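Local coordinates for 3-oxoadipate enol-lactonase (Burkholderia xenovorans, PDB 2XUA), which probably hydrolyses the enol-lactone of 3-oxoadipate to 3-oxoadipate, a step in the bacterial breakdown of catechol and related aromatics, at residues Gln224-Ala229 with Tyr237-Ala242; Gly20-Asn25 with Asp87-Ala92; Asp176-Val179 with Gly185-Ser188; Ala43-Ala48 with Ile245-Arg250. All coordinates share one frame; numbering follows the deposited sequence.

Contact 1 of 4, residues Gln224-Ala229 with Tyr237-Ala242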
loop_
_atom_site.group_PDB
_atom_site.type_symbol
_atom_site.label_atom_id
_atom_site.label_comp_id
_atom_site.label_asym_id
_atom_site.label_seq_id
_atom_site.Cartn_x
_atom_site.Cartn_y
_atom_site.Cartn_z
ATOM N N GLN B 224 -21.757 -10.202 -18.706
ATOM C CA GLN B 224 -22.241 -8.906 -18.305
ATOM C C GLN B 224 -21.485 -7.729 -18.936
ATOM O O GLN B 224 -22.033 -6.605 -19.043
ATOM C CB GLN B 224 -22.148 -8.787 -16.803
ATOM C CG GLN B 224 -23.150 -9.716 -16.042
ATOM C CD GLN B 224 -22.945 -9.612 -14.518
ATOM O OE1 GLN B 224 -21.865 -9.854 -14.020
ATOM N NE2 GLN B 224 -23.991 -9.264 -13.799
ATOM N N GLY B 225 -20.225 -8.004 -19.251
ATOM C CA GLY B 225 -19.281 -7.104 -19.884
ATOM C C GLY B 225 -19.748 -6.809 -21.299
ATOM O O GLY B 225 -19.840 -5.659 -21.682
ATOM N N ARG B 226 -20.015 -7.864 -22.070
ATOM C CA ARG B 226 -20.720 -7.755 -23.362
ATOM C C ARG B 226 -22.077 -7.015 -23.357
ATOM O O ARG B 226 -22.304 -6.141 -24.194
ATOM C CB ARG B 226 -20.720 -9.124 -24.026
ATOM C CG ARG B 226 -19.261 -9.653 -24.263
ATOM C CD ARG B 226 -19.195 -10.913 -25.067
ATOM N NE ARG B 226 -19.806 -12.033 -24.337
ATOM C CZ ARG B 226 -19.161 -12.954 -23.594
ATOM N NH1 ARG B 226 -17.835 -12.948 -23.472
ATOM N NH2 ARG B 226 -19.859 -13.913 -22.985
ATOM N N GLU B 227 -22.975 -7.308 -22.417
ATOM C CA GLU B 227 -24.248 -6.583 -22.370
ATOM C C GLU B 227 -23.968 -5.094 -22.176
ATOM O O GLU B 227 -24.618 -4.234 -22.785
ATOM C CB GLU B 227 -25.121 -7.025 -21.208
ATOM C CG GLU B 227 -25.776 -8.367 -21.351
ATOM C CD GLU B 227 -26.384 -8.761 -20.011
ATOM O OE1 GLU B 227 -27.349 -8.054 -19.629
ATOM O OE2 GLU B 227 -25.858 -9.706 -19.332
ATOM N N LEU B 228 -23.011 -4.815 -21.282
ATOM C CA LEU B 228 -22.664 -3.441 -21.013
ATOM C C LEU B 228 -22.161 -2.782 -22.289
ATOM O O LEU B 228 -22.612 -1.687 -22.617
ATOM C CB LEU B 228 -21.658 -3.329 -19.861
ATOM C CG LEU B 228 -21.481 -1.939 -19.241
ATOM C CD1 LEU B 228 -20.554 -1.942 -18.002
ATOM C CD2 LEU B 228 -20.819 -1.164 -20.284
ATOM N N ALA B 229 -21.265 -3.450 -23.009
ATOM C CA ALA B 229 -20.649 -2.878 -24.177
ATOM C C ALA B 229 -21.745 -2.722 -25.244
ATOM O O ALA B 229 -21.677 -1.816 -26.092
ATOM C CB ALA B 229 -19.536 -3.790 -24.714
ATOM N N TYR B 237 -15.398 -3.855 -26.577
ATOM C CA TYR B 237 -15.279 -4.908 -25.537
ATOM C C TYR B 237 -13.908 -5.608 -25.663
ATOM O O TYR B 237 -13.510 -5.942 -26.734
ATOM C CB TYR B 237 -16.457 -5.925 -25.601
ATOM C CG TYR B 237 -16.269 -7.089 -24.648
ATOM C CD1 TYR B 237 -16.641 -6.993 -23.285
ATOM C CD2 TYR B 237 -15.687 -8.277 -25.095
ATOM C CE1 TYR B 237 -16.444 -8.064 -22.402
ATOM C CE2 TYR B 237 -15.497 -9.353 -24.244
ATOM C CZ TYR B 237 -15.853 -9.250 -22.898
ATOM O OH TYR B 237 -15.640 -10.349 -22.088
ATOM N N VAL B 238 -13.195 -5.784 -24.565
ATOM C CA VAL B 238 -11.905 -6.504 -24.575
ATOM C C VAL B 238 -11.873 -7.441 -23.364
ATOM O O VAL B 238 -12.196 -7.056 -22.245
ATOM C CB VAL B 238 -10.643 -5.546 -24.481
ATOM C CG1 VAL B 238 -9.379 -6.342 -24.365
ATOM C CG2 VAL B 238 -10.486 -4.651 -25.710
ATOM N N GLU B 239 -11.466 -8.679 -23.592
ATOM C CA GLU B 239 -11.520 -9.683 -22.574
ATOM C C GLU B 239 -10.092 -10.143 -22.320
ATOM O O GLU B 239 -9.360 -10.445 -23.245
ATOM C CB GLU B 239 -12.453 -10.850 -22.996
ATOM C CG GLU B 239 -12.578 -11.913 -21.951
ATOM C CD GLU B 239 -13.623 -12.967 -22.325
ATOM O OE1 GLU B 239 -14.687 -12.586 -22.818
ATOM O OE2 GLU B 239 -13.357 -14.160 -22.137
ATOM N N LEU B 240 -9.691 -10.126 -21.059
ATOM C CA LEU B 240 -8.364 -10.502 -20.683
ATOM C C LEU B 240 -8.370 -11.833 -19.963
ATOM O O LEU B 240 -9.330 -12.146 -19.275
ATOM C CB LEU B 240 -7.792 -9.436 -19.737
ATOM C CG LEU B 240 -7.666 -8.020 -20.274
ATOM C CD1 LEU B 240 -7.174 -7.133 -19.077
ATOM C CD2 LEU B 240 -6.659 -7.966 -21.451
ATOM N N ASP B 241 -7.299 -12.596 -20.137
ATOM C CA ASP B 241 -7.115 -13.873 -19.440
ATOM C C ASP B 241 -6.813 -13.708 -17.945
ATOM O O ASP B 241 -5.706 -13.997 -17.478
ATOM C CB ASP B 241 -6.019 -14.705 -20.107
ATOM C CG ASP B 241 -5.985 -16.176 -19.595
ATOM O OD1 ASP B 241 -6.831 -16.611 -18.785
ATOM O OD2 ASP B 241 -5.101 -16.886 -20.035
ATOM N N ALA B 242 -7.838 -13.285 -17.212
ATOM C CA ALA B 242 -7.676 -12.966 -15.818
ATOM C C ALA B 242 -9.006 -13.175 -15.120
ATOM O O ALA B 242 -10.027 -13.453 -15.750
ATOM C CB ALA B 242 -7.172 -11.503 -15.664
#
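A229 and Y237 bring their CA atoms to within 5.9 Å where helix 222-231 runs back along strand 236-240, the short axes approaching to 8.9 Å at 163°, nearly antiparallel. This is the helix-to-strand half of a beta-alpha-beta unit of the alpha/beta hydrolase fold, strand 209-214 being the first strand, and it lies at the edge of the central sheet. Y237 packs between the two elements. With CG anti to the backbone N (chi1 174°), its ring reaches across to the helix backbone, where G225 has no side chain to keep it off: CD1 of Y237 lies 3.7 Å from the carbonyl carbon C of G225. At the near end of the ring the short side chain of A229 lets its CB come to 3.9 Å from CB of Y237. R226 lies over one ring face, its CG 3.6 Å from the centroid of the Y237 ring and almost straight above it, a CH-pi contact for which an arginine's aliphatic stem is well suited. Beyond it the chain bends at chi3 and carries the guanidinium towards E239. There NH1 of R226 makes a salt bridge of 3.2 Å to OE1 of E239, which lies at the guanidinium edge. The same carboxylate oxygen, OE1 of E239, accepts a short 2.5 Å hydrogen bond from OH of Y237 on its anti side.

Contact 2 of 4, residues Gly20-Asn25 with Asp87-Ala92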
loop_
_atom_site.group_PDB
_atom_site.type_symbol
_atom_site.label_atom_id
_atom_site.label_comp_id
_atom_site.label_asym_id
_atom_site.label_seq_id
_atom_site.Cartn_x
_atom_site.Cartn_y
_atom_site.Cartn_z
ATOM N N GLY B 20 1.908 12.499 -12.485
ATOM C CA GLY B 20 2.064 13.296 -13.684
ATOM C C GLY B 20 2.265 14.753 -13.235
ATOM O O GLY B 20 2.178 15.069 -12.060
ATOM N N GLU B 21 2.537 15.664 -14.156
ATOM C CA GLU B 21 2.873 17.061 -13.771
ATOM C C GLU B 21 1.556 17.777 -13.439
ATOM O O GLU B 21 0.796 18.043 -14.343
ATOM C CB GLU B 21 3.544 17.722 -14.975
ATOM C CG GLU B 21 5.040 18.031 -14.816
ATOM C CD GLU B 21 5.854 16.955 -14.092
ATOM O OE1 GLU B 21 6.404 17.256 -12.984
ATOM O OE2 GLU B 21 5.952 15.827 -14.634
ATOM N N ARG B 22 1.270 18.084 -12.185
ATOM C CA ARG B 22 -0.147 18.360 -11.805
ATOM C C ARG B 22 -0.693 19.713 -12.379
ATOM O O ARG B 22 -1.911 19.864 -12.640
ATOM C CB ARG B 22 -0.442 18.008 -10.306
ATOM C CG ARG B 22 -0.875 19.029 -9.215
ATOM C CD ARG B 22 -1.959 19.944 -9.651
ATOM N NE ARG B 22 -3.066 20.283 -8.742
ATOM C CZ ARG B 22 -4.248 20.653 -9.261
ATOM N NH1 ARG B 22 -4.363 20.676 -10.586
ATOM N NH2 ARG B 22 -5.312 20.982 -8.522
ATOM N N HIS B 23 0.254 20.615 -12.690
ATOM C CA HIS B 23 -0.063 21.863 -13.438
ATOM C C HIS B 23 0.237 21.880 -14.933
ATOM O O HIS B 23 0.240 22.961 -15.587
ATOM C CB HIS B 23 0.525 23.065 -12.682
ATOM C CG HIS B 23 -0.111 23.226 -11.344
ATOM N ND1 HIS B 23 -1.470 23.440 -11.207
ATOM C CD2 HIS B 23 0.383 23.097 -10.094
ATOM C CE1 HIS B 23 -1.774 23.505 -9.927
ATOM N NE2 HIS B 23 -0.674 23.300 -9.232
ATOM N N GLY B 24 0.480 20.691 -15.475
ATOM C CA GLY B 24 0.662 20.544 -16.913
ATOM C C GLY B 24 -0.664 20.637 -17.645
ATOM O O GLY B 24 -1.739 20.927 -17.043
ATOM N N ASN B 25 -0.592 20.351 -18.943
ATOM C CA ASN B 25 -1.756 20.504 -19.826
ATOM C C ASN B 25 -2.301 19.174 -20.337
ATOM O O ASN B 25 -3.102 19.166 -21.255
ATOM C CB ASN B 25 -1.416 21.470 -20.963
ATOM C CG ASN B 25 -0.537 20.872 -22.066
ATOM O OD1 ASN B 25 -0.637 21.318 -23.202
ATOM N ND2 ASN B 25 0.335 19.934 -21.744
ATOM N N ASP B 87 -14.046 18.749 -8.556
ATOM C CA ASP B 87 -14.354 20.162 -8.319
ATOM C C ASP B 87 -13.316 20.838 -7.431
ATOM O O ASP B 87 -12.827 21.947 -7.745
ATOM C CB ASP B 87 -15.743 20.279 -7.670
ATOM C CG ASP B 87 -16.879 20.063 -8.665
ATOM O OD1 ASP B 87 -16.651 19.968 -9.895
ATOM O OD2 ASP B 87 -18.028 19.986 -8.201
ATOM N N THR B 88 -12.974 20.171 -6.337
ATOM C CA THR B 88 -11.933 20.606 -5.372
ATOM C C THR B 88 -10.604 20.849 -6.062
ATOM O O THR B 88 -9.909 21.802 -5.724
ATOM C CB THR B 88 -11.672 19.575 -4.218
ATOM O OG1 THR B 88 -12.828 19.487 -3.375
ATOM C CG2 THR B 88 -10.521 20.015 -3.339
ATOM N N LEU B 89 -10.243 19.954 -6.985
ATOM C CA LEU B 89 -8.974 20.078 -7.760
ATOM C C LEU B 89 -9.061 20.960 -9.015
ATOM O O LEU B 89 -8.103 21.128 -9.737
ATOM C CB LEU B 89 -8.400 18.679 -8.051
ATOM C CG LEU B 89 -8.161 17.825 -6.812
ATOM C CD1 LEU B 89 -7.796 16.403 -7.235
ATOM C CD2 LEU B 89 -7.037 18.385 -5.901
ATOM N N LYS B 90 -10.231 21.594 -9.206
ATOM C CA LYS B 90 -10.539 22.401 -10.402
ATOM C C LYS B 90 -10.480 21.578 -11.694
ATOM O O LYS B 90 -10.226 22.100 -12.796
ATOM C CB LYS B 90 -9.714 23.723 -10.458
ATOM C CG LYS B 90 -9.947 24.633 -9.224
ATOM C CD LYS B 90 -8.770 25.648 -9.034
ATOM C CE LYS B 90 -7.886 25.396 -7.741
ATOM N NZ LYS B 90 -6.476 24.734 -7.852
ATOM N N ILE B 91 -10.675 20.271 -11.566
ATOM C CA ILE B 91 -10.645 19.406 -12.753
ATOM C C ILE B 91 -11.995 19.544 -13.492
ATOM O O ILE B 91 -13.025 19.219 -12.905
ATOM C CB ILE B 91 -10.473 17.947 -12.382
ATOM C CG1 ILE B 91 -9.078 17.697 -11.812
ATOM C CG2 ILE B 91 -10.752 17.061 -13.593
ATOM C CD1 ILE B 91 -8.937 16.326 -11.213
ATOM N N ALA B 92 -11.987 19.986 -14.743
ATOM C CA ALA B 92 -13.260 20.234 -15.388
ATOM C C ALA B 92 -13.813 19.021 -16.141
ATOM O O ALA B 92 -15.024 18.894 -16.263
ATOM C CB ALA B 92 -13.204 21.451 -16.322
#
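R22 reaches from a loop to the backbone of L89 at the end of helix 75-88, which closes in a Schellman motif with K90 at positive phi. The loop itself is folded by a type I beta turn from E21 to G24, tied by a bond from the N of G24 to the O of E21, and it connects strand 12-19 to strand 28-32 along the chain in the alpha/beta hydrolase fold. From CB, which points towards the helix end, the arginine chain bends at chi2 and again at chi3; the side chain also touches W28. Its CD passes over one face of the neighbouring H23 ring, 3.5 Å above the plane and offset towards the rim, and the guanidinium in turn has CE1 of H23 over one of its faces. CZ and NH1 of R22 are each 3.9 Å from O of L89, farther than NH2. NH2 of R22 donates to O of L89 at 3.0 Å and 160°, the acceptor near the guanidinium plane and the donor tilted 25° from the carbonyl plane. A carbonyl at the C-terminal end of helix 75-88 suits an arginine, since the partial negative charge there would probably draw a cation. L89 itself is buried, its leucine side chain packed on Y16, I18 and L56, while its CB remains 3.9 Å from NH2 of R22. K90 brings a like charge close: its chain bends at chi3 and chi4, which leaves NZ of K90 4.0 Å from NH2 of R22.

Contact 3 of 4, residues Asp176-Val179 with Gly185-Ser188. With SHF (laevulinic acid), chain C.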
loop_
_atom_site.group_PDB
_atom_site.type_symbol
_atom_site.label_atom_id
_atom_site.label_comp_id
_atom_site.label_asym_id
_atom_site.label_seq_id
_atom_site.Cartn_x
_atom_site.Cartn_y
_atom_site.Cartn_z
ATOM N N ASP B 176 -3.618 -7.331 2.876
ATOM C CA ASP B 176 -3.441 -6.430 4.044
ATOM C C ASP B 176 -4.390 -5.271 3.922
ATOM O O ASP B 176 -4.979 -4.831 4.920
ATOM C CB ASP B 176 -1.988 -5.926 4.192
ATOM C CG ASP B 176 -1.699 -5.296 5.574
ATOM O OD1 ASP B 176 -2.085 -5.895 6.589
ATOM O OD2 ASP B 176 -1.085 -4.186 5.643
ATOM N N VAL B 177 -4.567 -4.761 2.717
ATOM C CA VAL B 177 -5.476 -3.608 2.530
ATOM C C VAL B 177 -6.920 -4.057 2.759
ATOM O O VAL B 177 -7.719 -3.383 3.463
ATOM C CB VAL B 177 -5.334 -3.065 1.094
ATOM C CG1 VAL B 177 -6.451 -2.046 0.773
ATOM C CG2 VAL B 177 -3.899 -2.441 0.939
ATOM N N PHE B 178 -7.244 -5.219 2.199
ATOM C CA PHE B 178 -8.625 -5.739 2.356
ATOM C C PHE B 178 -8.953 -5.910 3.857
ATOM O O PHE B 178 -9.912 -5.334 4.354
ATOM C CB PHE B 178 -8.746 -7.051 1.588
ATOM C CG PHE B 178 -10.124 -7.615 1.616
ATOM C CD1 PHE B 178 -11.009 -7.325 0.601
ATOM C CD2 PHE B 178 -10.558 -8.378 2.705
ATOM C CE1 PHE B 178 -12.316 -7.872 0.618
ATOM C CE2 PHE B 178 -11.889 -8.888 2.753
ATOM C CZ PHE B 178 -12.743 -8.617 1.716
ATOM N N VAL B 179 -8.093 -6.598 4.611
ATOM C CA VAL B 179 -8.447 -6.925 5.980
ATOM C C VAL B 179 -8.439 -5.735 6.914
ATOM O O VAL B 179 -8.997 -5.849 7.986
ATOM C CB VAL B 179 -7.686 -8.154 6.597
ATOM C CG1 VAL B 179 -7.836 -9.342 5.709
ATOM C CG2 VAL B 179 -6.196 -7.829 6.833
ATOM N N GLY B 185 -17.618 0.581 6.763
ATOM C CA GLY B 185 -17.388 1.206 5.447
ATOM C C GLY B 185 -17.599 0.209 4.323
ATOM O O GLY B 185 -18.243 0.491 3.329
ATOM N N TYR B 186 -17.026 -0.967 4.474
ATOM C CA TYR B 186 -17.136 -2.034 3.463
ATOM C C TYR B 186 -18.604 -2.492 3.313
ATOM O O TYR B 186 -19.152 -2.519 2.223
ATOM C CB TYR B 186 -16.294 -3.211 3.926
ATOM C CG TYR B 186 -16.311 -4.382 2.983
ATOM C CD1 TYR B 186 -15.375 -4.483 1.934
ATOM C CD2 TYR B 186 -17.285 -5.392 3.109
ATOM C CE1 TYR B 186 -15.357 -5.594 1.073
ATOM C CE2 TYR B 186 -17.313 -6.491 2.213
ATOM C CZ TYR B 186 -16.342 -6.595 1.214
ATOM O OH TYR B 186 -16.353 -7.664 0.323
ATOM N N ALA B 187 -19.236 -2.873 4.416
ATOM C CA ALA B 187 -20.667 -3.216 4.360
ATOM C C ALA B 187 -21.531 -2.080 3.730
ATOM O O ALA B 187 -22.438 -2.343 2.936
ATOM C CB ALA B 187 -21.154 -3.553 5.770
ATOM N N SER B 188 -21.265 -0.817 4.043
ATOM C CA SER B 188 -22.115 0.225 3.451
ATOM C C SER B 188 -21.988 0.303 1.939
ATOM O O SER B 188 -22.922 0.696 1.256
ATOM C CB SER B 188 -21.852 1.596 4.063
ATOM O OG SER B 188 -22.142 1.550 5.442
HETATM C C4 SHF C . -15.194 -7.241 -3.078
HETATM C C5 SHF C . -14.404 -6.397 -4.086
HETATM C C3 SHF C . -16.328 -8.158 -3.565
HETATM C C2 SHF C . -16.318 -8.646 -5.037
HETATM C C1 SHF C . -17.129 -9.996 -5.227
HETATM O O4 SHF C . -14.885 -7.215 -1.872
HETATM O O1 SHF C . -16.415 -11.016 -5.226
HETATM O OH1 SHF C . -18.386 -10.011 -5.458
#
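The pocket that holds laevulinic acid, a product analogue, takes part of its wall from F178 and Y186, which meet between helices 168-179 and 183-195. These helices belong to the cap domain inserted in this enzyme's alpha/beta hydrolase fold between strands 117-123 and 209-214. In both residues CG stands anti to the backbone N (chi1 -177° in F178), and each ring extends from its helix into the space between them. The rings meet at an oblique angle, their planes 72° apart and their centroids separated by 5.6 Å. CE1 of F178 touches CE1 of Y186 at 3.8 Å, so the phenylalanine gives an apolar flank to the tyrosine. M147 touches both rings, and L35 lies against Y186. A tyrosine suits the second position because it adds a polar tip to an apolar ring: OH of Y186 donates a hydrogen bond of 2.7 Å to the ketone oxygen O4 of the ligand. R157 NE makes another hydrogen bond to the ligand. At the start of segment 176-179, D176 forms salt bridges with R17 and R57 of the second subunit. The F178 side chain has no polar atom, yet the edge of its ring borders the same ketone, with CE1 of F178 3.6 Å from O4 of the laevulinic acid and near the ring plane.

Contact 4 of 4, residues Ala43-Ala48 with Ile245-Arg250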
loop_
_atom_site.group_PDB
_atom_site.type_symbol
_atom_site.label_atom_id
_atom_site.label_comp_id
_atom_site.label_asym_id
_atom_site.label_seq_id
_atom_site.Cartn_x
_atom_site.Cartn_y
_atom_site.Cartn_z
ATOM N N ALA B 43 -1.311 0.882 -8.743
ATOM C CA ALA B 43 0.089 1.187 -8.907
ATOM C C ALA B 43 0.692 0.637 -10.237
ATOM O O ALA B 43 1.496 1.334 -10.880
ATOM C CB ALA B 43 0.913 0.681 -7.617
ATOM N N PRO B 44 0.278 -0.577 -10.707
ATOM C CA PRO B 44 0.938 -1.017 -11.992
ATOM C C PRO B 44 0.617 -0.154 -13.210
ATOM O O PRO B 44 1.357 -0.167 -14.190
ATOM C CB PRO B 44 0.428 -2.472 -12.199
ATOM C CG PRO B 44 0.127 -2.955 -10.733
ATOM C CD PRO B 44 -0.598 -1.636 -10.197
ATOM N N GLN B 45 -0.490 0.584 -13.151
ATOM C CA GLN B 45 -0.845 1.455 -14.256
ATOM C C GLN B 45 -0.249 2.898 -14.214
ATOM O O GLN B 45 -0.358 3.662 -15.198
ATOM C CB GLN B 45 -2.381 1.557 -14.340
ATOM C CG GLN B 45 -3.056 0.342 -15.029
ATOM C CD GLN B 45 -2.936 -0.934 -14.193
ATOM O OE1 GLN B 45 -2.538 -2.021 -14.688
ATOM N NE2 GLN B 45 -3.259 -0.813 -12.913
ATOM N N VAL B 46 0.258 3.297 -13.071
ATOM C CA VAL B 46 0.560 4.742 -12.859
ATOM C C VAL B 46 1.622 5.312 -13.817
ATOM O O VAL B 46 1.451 6.373 -14.440
ATOM C CB VAL B 46 0.923 4.993 -11.383
ATOM C CG1 VAL B 46 1.497 6.437 -11.202
ATOM C CG2 VAL B 46 -0.366 4.732 -10.483
ATOM N N ALA B 47 2.677 4.545 -13.988
ATOM C CA ALA B 47 3.808 4.939 -14.856
ATOM C C ALA B 47 3.363 5.191 -16.300
ATOM O O ALA B 47 3.618 6.256 -16.844
ATOM C CB ALA B 47 4.935 3.887 -14.800
ATOM N N ALA B 48 2.681 4.233 -16.925
ATOM C CA ALA B 48 2.232 4.387 -18.273
ATOM C C ALA B 48 1.169 5.478 -18.416
ATOM O O ALA B 48 1.139 6.167 -19.424
ATOM C CB ALA B 48 1.719 3.036 -18.873
ATOM N N ILE B 245 -9.530 -8.989 -10.604
ATOM C CA ILE B 245 -8.635 -7.814 -10.453
ATOM C C ILE B 245 -7.626 -7.906 -11.586
ATOM O O ILE B 245 -6.412 -8.255 -11.368
ATOM C CB ILE B 245 -7.984 -7.834 -9.069
ATOM C CG1 ILE B 245 -9.027 -7.874 -7.935
ATOM C CG2 ILE B 245 -7.003 -6.629 -8.942
ATOM C CD1 ILE B 245 -9.973 -6.664 -7.906
ATOM N N SER B 246 -8.138 -7.734 -12.821
ATOM C CA SER B 246 -7.372 -7.973 -14.045
ATOM C C SER B 246 -6.247 -6.983 -14.294
ATOM O O SER B 246 -5.299 -7.286 -15.022
ATOM C CB SER B 246 -8.292 -8.034 -15.283
ATOM O OG SER B 246 -8.799 -6.780 -15.654
ATOM N N ASN B 247 -6.362 -5.795 -13.713
ATOM C CA ASN B 247 -5.264 -4.803 -13.892
ATOM C C ASN B 247 -3.992 -5.213 -13.115
ATOM O O ASN B 247 -2.898 -4.667 -13.342
ATOM C CB ASN B 247 -5.714 -3.425 -13.390
ATOM C CG ASN B 247 -5.802 -3.383 -11.900
ATOM O OD1 ASN B 247 -6.588 -4.134 -11.315
ATOM N ND2 ASN B 247 -4.953 -2.547 -11.252
ATOM N N ILE B 248 -4.148 -6.112 -12.154
ATOM C CA ILE B 248 -3.019 -6.761 -11.495
ATOM C C ILE B 248 -2.569 -8.057 -12.135
ATOM O O ILE B 248 -1.410 -8.194 -12.529
ATOM C CB ILE B 248 -3.287 -6.952 -10.019
ATOM C CG1 ILE B 248 -3.217 -5.581 -9.379
ATOM C CG2 ILE B 248 -2.146 -7.796 -9.348
ATOM C CD1 ILE B 248 -3.618 -5.593 -7.939
ATOM N N GLU B 249 -3.480 -9.019 -12.245
ATOM C CA GLU B 249 -3.124 -10.287 -12.854
ATOM C C GLU B 249 -2.610 -10.169 -14.307
ATOM O O GLU B 249 -1.704 -10.882 -14.685
ATOM C CB GLU B 249 -4.283 -11.320 -12.692
ATOM C CG GLU B 249 -3.911 -12.682 -13.337
ATOM C CD GLU B 249 -4.753 -13.837 -12.745
ATOM O OE1 GLU B 249 -5.545 -13.561 -11.782
ATOM O OE2 GLU B 249 -4.611 -14.987 -13.249
ATOM N N ARG B 250 -3.196 -9.311 -15.143
ATOM C CA ARG B 250 -2.701 -9.119 -16.471
ATOM C C ARG B 250 -2.391 -7.657 -16.607
ATOM O O ARG B 250 -2.911 -6.984 -17.529
ATOM C CB ARG B 250 -3.794 -9.355 -17.500
ATOM C CG ARG B 250 -4.227 -10.736 -17.765
ATOM C CD ARG B 250 -3.206 -11.713 -17.615
ATOM N NE ARG B 250 -2.759 -12.163 -18.894
ATOM C CZ ARG B 250 -2.441 -13.423 -19.182
ATOM N NH1 ARG B 250 -2.510 -14.384 -18.274
ATOM N NH2 ARG B 250 -2.033 -13.712 -20.417
#
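P44 and N247 bring helix 43-52 of the alpha/beta hydrolase fold against the short helix 246-249 in a buried contact that reaches the dimer interface. Packing around the proline comes first. CB of P44 rests 4.1 Å from the polar backbone O of N247, and the apolar part is a loose pair, CG of P44 lying 4.5 Å from CG1 of I248. The compact proline ring suits a place where the two backbones come close, and V169 of the second subunit packs on both P44 and I248. The two amide side chains form the second group. Q45 bends at chi2, and its CD comes 3.8 Å from CB of N247; the amide planes are turned 60° to each other, and F254 touches both side chains. N247 has chi1 of 72°, placing CG between the backbone N and the carbonyl carbon and sending the amide towards helix 43-52. Its ND2 donates to the backbone O of M41, a loop carbonyl just before that helix, so an asparagine serves here by reaching main chain. Backbone bonds make up the last group: I245, at the N-cap position, offers its O to two donors, the N of I248 at 3.2 Å and the N of E249 at the same length. Helix 246-249 follows closely on a histidine that probably belongs to the Ser-His-Asp triad. The two helices are thus joined through neutral amide, carbonyl and proline groups, with the N247 amide satisfied by main chain and not by a charged partner.

Overall arrangement
Contacts 3 and 4 are buried, contact 2 is partly so, and contact 1 lies at the surface, beside the outermost strand of the sheet. The interactions across them differ: a salt bridge in contact 1, an arginine-to-carbonyl bond in contact 2, aromatic rings in contact 3, and amides with proline in contact 4. Contacts 1 and 4 touch, because helix 246-249 follows strand 236-240, and CD1 of L240 packs at 3.8 Å on OG of S246. Contact 2 touches none of the others, though its nearest atoms come to about 6 Å from contact 4; its centre is about 31 Å from that of contact 1. Contact 3 belongs to the cap, and both it and contact 4 meet the second subunit.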